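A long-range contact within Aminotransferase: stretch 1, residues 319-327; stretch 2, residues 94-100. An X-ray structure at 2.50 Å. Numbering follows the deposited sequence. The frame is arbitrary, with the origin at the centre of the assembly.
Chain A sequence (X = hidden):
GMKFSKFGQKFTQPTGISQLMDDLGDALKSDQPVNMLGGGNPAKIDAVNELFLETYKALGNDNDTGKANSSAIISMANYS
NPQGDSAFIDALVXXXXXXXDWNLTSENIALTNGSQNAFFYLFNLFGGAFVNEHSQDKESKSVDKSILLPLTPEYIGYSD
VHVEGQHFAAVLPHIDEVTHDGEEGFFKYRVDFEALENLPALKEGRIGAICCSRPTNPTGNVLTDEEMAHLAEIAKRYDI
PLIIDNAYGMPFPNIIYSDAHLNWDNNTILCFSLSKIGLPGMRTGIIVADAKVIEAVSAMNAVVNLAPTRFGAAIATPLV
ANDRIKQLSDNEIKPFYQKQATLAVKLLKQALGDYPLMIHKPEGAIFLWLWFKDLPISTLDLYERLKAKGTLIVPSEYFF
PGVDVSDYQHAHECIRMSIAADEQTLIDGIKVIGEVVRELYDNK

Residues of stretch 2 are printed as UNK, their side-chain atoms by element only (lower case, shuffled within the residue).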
# COMPACT_ATOMS: atom_id res chain seq x y z
N LEU A 319 -6.72 19.00 -11.94
CA LEU A 319 -5.50 19.55 -12.55
C LEU A 319 -5.10 18.77 -13.83
O LEU A 319 -4.38 19.31 -14.68
CB LEU A 319 -4.33 19.60 -11.53
CG LEU A 319 -4.57 20.27 -10.17
CD1 LEU A 319 -3.33 20.20 -9.28
CD2 LEU A 319 -5.02 21.70 -10.30
N VAL A 320 -5.54 17.50 -13.95
CA VAL A 320 -5.34 16.68 -15.18
C VAL A 320 -6.39 17.11 -16.21
O VAL A 320 -6.05 17.39 -17.37
CB VAL A 320 -5.42 15.14 -14.88
CG1 VAL A 320 -5.50 14.33 -16.16
CG2 VAL A 320 -4.26 14.69 -14.04
N ALA A 321 -7.66 17.20 -15.77
CA ALA A 321 -8.79 17.63 -16.62
C ALA A 321 -8.54 18.93 -17.37
O ALA A 321 -8.89 19.02 -18.56
CB ALA A 321 -10.09 17.76 -15.81
N ASN A 322 -7.92 19.90 -16.72
CA ASN A 322 -7.67 21.22 -17.36
C ASN A 322 -6.20 21.49 -17.77
O ASN A 322 -5.83 22.65 -18.00
CB ASN A 322 -8.21 22.33 -16.43
CG ASN A 322 -7.37 22.52 -15.16
OD1 ASN A 322 -6.28 21.94 -15.00
ND2 ASN A 322 -7.87 23.34 -14.27
N ASP A 323 -5.38 20.43 -17.80
CA ASP A 323 -3.94 20.51 -18.10
C ASP A 323 -3.08 21.38 -17.16
O ASP A 323 -1.89 21.57 -17.45
CB ASP A 323 -3.67 20.88 -19.58
CG ASP A 323 -4.09 19.79 -20.57
OD1 ASP A 323 -4.27 18.62 -20.18
OD2 ASP A 323 -4.22 20.12 -21.78
N ARG A 324 -3.60 21.84 -16.02
CA ARG A 324 -2.78 22.65 -15.10
C ARG A 324 -1.65 21.84 -14.49
O ARG A 324 -0.66 22.43 -14.09
CB ARG A 324 -3.60 23.38 -14.02
CG ARG A 324 -4.43 24.55 -14.54
CD ARG A 324 -5.08 25.34 -13.42
NE ARG A 324 -4.12 26.25 -12.78
CZ ARG A 324 -4.40 27.10 -11.77
NH1 ARG A 324 -5.62 27.16 -11.20
NH2 ARG A 324 -3.41 27.88 -11.30
N ILE A 325 -1.79 20.50 -14.42
CA ILE A 325 -0.72 19.61 -13.94
C ILE A 325 0.53 19.74 -14.85
O ILE A 325 1.66 19.79 -14.34
CB ILE A 325 -1.22 18.11 -13.75
CG1 ILE A 325 -0.26 17.32 -12.86
CG2 ILE A 325 -1.48 17.43 -15.09
CD1 ILE A 325 -0.71 15.87 -12.56
N LYS A 326 0.31 19.86 -16.16
CA LYS A 326 1.36 20.06 -17.16
C LYS A 326 1.98 21.47 -17.06
O LYS A 326 3.21 21.62 -17.11
CB LYS A 326 0.78 19.81 -18.56
CG LYS A 326 1.82 19.56 -19.64
CD LYS A 326 1.16 19.20 -20.99
CE LYS A 326 2.19 18.67 -22.02
NZ LYS A 326 3.35 19.59 -22.20
N GLN A 327 1.14 22.50 -16.90
CA GLN A 327 1.61 23.89 -16.77
C GLN A 327 2.42 24.09 -15.50
O GLN A 327 3.46 24.76 -15.52
CB GLN A 327 0.47 24.90 -16.82
CG GLN A 327 -0.34 24.84 -18.10
CD GLN A 327 -1.39 25.93 -18.14
OE1 GLN A 327 -1.06 27.11 -18.33
NE2 GLN A 327 -2.68 25.53 -17.96
N UNK A 94 -8.43 10.59 -20.92
CA UNK A 94 -8.63 11.79 -21.74
C UNK A 94 -7.34 12.56 -21.99
O UNK A 94 -6.99 12.87 -23.13
N UNK A 95 -6.61 12.81 -20.90
CA UNK A 95 -5.31 13.52 -20.89
C UNK A 95 -4.24 12.89 -21.80
O UNK A 95 -3.64 13.61 -22.63
c UNK A 95 -1.05 15.64 -19.00
c UNK A 95 -4.80 13.61 -19.44
c UNK A 95 -3.46 15.70 -19.06
c UNK A 95 -1.08 14.26 -19.21
c UNK A 95 -3.49 14.33 -19.29
c UNK A 95 -2.29 13.62 -19.35
c UNK A 95 -2.25 16.36 -18.91
N UNK A 96 -3.97 11.59 -21.64
CA UNK A 96 -3.00 10.91 -22.50
C UNK A 96 -3.44 10.86 -23.97
O UNK A 96 -2.60 11.03 -24.87
c UNK A 96 -2.65 9.51 -21.99
c UNK A 96 -0.58 10.10 -20.66
c UNK A 96 -0.34 9.52 -18.34
c UNK A 96 -2.34 8.93 -19.54
c UNK A 96 -1.85 9.52 -20.70
c UNK A 96 -1.60 8.93 -18.37
c UNK A 96 0.16 10.11 -19.48
N UNK A 97 -4.73 10.63 -24.20
CA UNK A 97 -5.29 10.61 -25.57
C UNK A 97 -5.23 11.99 -26.26
O UNK A 97 -4.99 12.05 -27.45
o UNK A 97 -5.79 7.81 -25.60
c UNK A 97 -6.72 10.02 -25.60
c UNK A 97 -6.76 8.51 -25.36
n UNK A 97 -7.89 8.02 -24.92
N UNK A 98 -5.47 13.07 -25.50
CA UNK A 98 -5.34 14.47 -26.00
C UNK A 98 -3.92 14.76 -26.42
O UNK A 98 -3.69 15.32 -27.49
c UNK A 98 -7.12 16.80 -21.40
n UNK A 98 -6.47 17.03 -20.25
c UNK A 98 -7.09 15.84 -24.61
c UNK A 98 -7.26 17.21 -23.87
n UNK A 98 -8.20 16.00 -21.38
n UNK A 98 -6.64 17.33 -22.54
c UNK A 98 -5.64 15.53 -24.90
N UNK A 99 -2.98 14.43 -25.55
CA UNK A 99 -1.57 14.76 -25.74
C UNK A 99 -0.72 13.77 -26.57
O UNK A 99 0.30 14.21 -27.13
c UNK A 99 -1.86 18.37 -23.37
c UNK A 99 -2.15 16.36 -22.53
c UNK A 99 -1.46 16.23 -23.68
c UNK A 99 -0.91 15.02 -24.38
n UNK A 99 -1.29 17.50 -24.18
n UNK A 99 -2.39 17.70 -22.36
N UNK A 100 -1.11 12.49 -26.65
CA UNK A 100 -0.30 11.45 -27.35
C UNK A 100 -1.01 10.54 -28.35
O UNK A 100 -0.33 9.84 -29.12
c UNK A 100 0.76 11.65 -24.03
c UNK A 100 2.72 12.97 -23.54
c UNK A 100 1.23 11.40 -25.33
c UNK A 100 1.51 12.44 -23.12
c UNK A 100 3.19 12.74 -24.82
c UNK A 100 0.43 10.58 -26.32
o UNK A 100 3.48 13.75 -22.73
c UNK A 100 2.44 11.96 -25.71

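Position 94 has backbone atoms and nothing beyond CA, so it is Gly 94. Its carbonyl oxygen accepts a bond from the backbone N of position 98, 2.8 Å from Gly 94 O. It makes no contact with the first stretch, although a CB placed there would point toward it and find room.

Position 95 carries seven side-chain carbons, one CB followed by a six-membered ring without any heteroatom. The CA-to-CB bond points toward the other stretch, and CB lies 3.4 Å from Val 320 CG1. A ring of this composition identifies Phe 95. Its chi1 is t; CE2 is 4.0 Å from Ile 325 CG2, and CD2 approaches Asp 323 OD1 at 3.2 Å. Phe 95 gives up more surface to this contact than any other residue of the two stretches, and the closest CA atoms across the two stretches are those of Val 320 and Phe 95, 6.5 Å apart.

Position 96 has the same inventory, seven carbons with six in a ring, and is therefore Phe 96. Here the side chain is out of reach of stretch 1, and it is buried elsewhere in the structure.

At position 97 there are four side-chain atoms: two carbons, the second bearing one oxygen and one nitrogen. This terminal amide on a single CB makes Asn 97. It too is out of reach of the first stretch, and its amide is hydrogen-bonded elsewhere in the structure.

Position 98 shows three carbons in a chain, then a nitrogen, then a carbon bearing two more nitrogens. One terminal nitrogen lies among oxygens of Val 320 and Asp 323. The guanidinium group defines Arg 98. NH2 donates to Asp 323 OD1 at 2.7 Å, nearly linearly, in a salt bridge; the same NH2 makes a weak bond to Val 320 O at 2.9 Å. Both oxygens sit at the edge of the guanidinium, near its plane.

Position 99 has a CB and a five-membered ring of three carbons and two nitrogens, one nitrogen close to the Asp 323 carboxylate. This imidazole is His 99. NE2 donates to Asp 323 OD1 at 3.0 Å, with the acceptor near the ring plane, while Lys 326 CD lies over one face of the ring, 3.9 Å from His 99 CE1, in a CH-pi contact.

Position 100 has a CB and a six-carbon ring bearing one oxygen, hence Tyr 100. Its closest approach to stretch 1 is 5.1 Å, from Tyr 100 OH to Lys 326 CE.

The contact turns on Asp 323, which stands just before a helix but makes no capping bond with its side chain. Its OD1 instead receives hydrogen bonds from both Arg 98 and His 99, successive residues of the other helix. Beside this polar centre, Phe 95 packs against Val 320 and Ile 325, and Lys 326 lies over His 99, so charge pairing and apolar packing together join segments more than 220 residues apart.

Stretch 2 (94-100) GFFNRHY
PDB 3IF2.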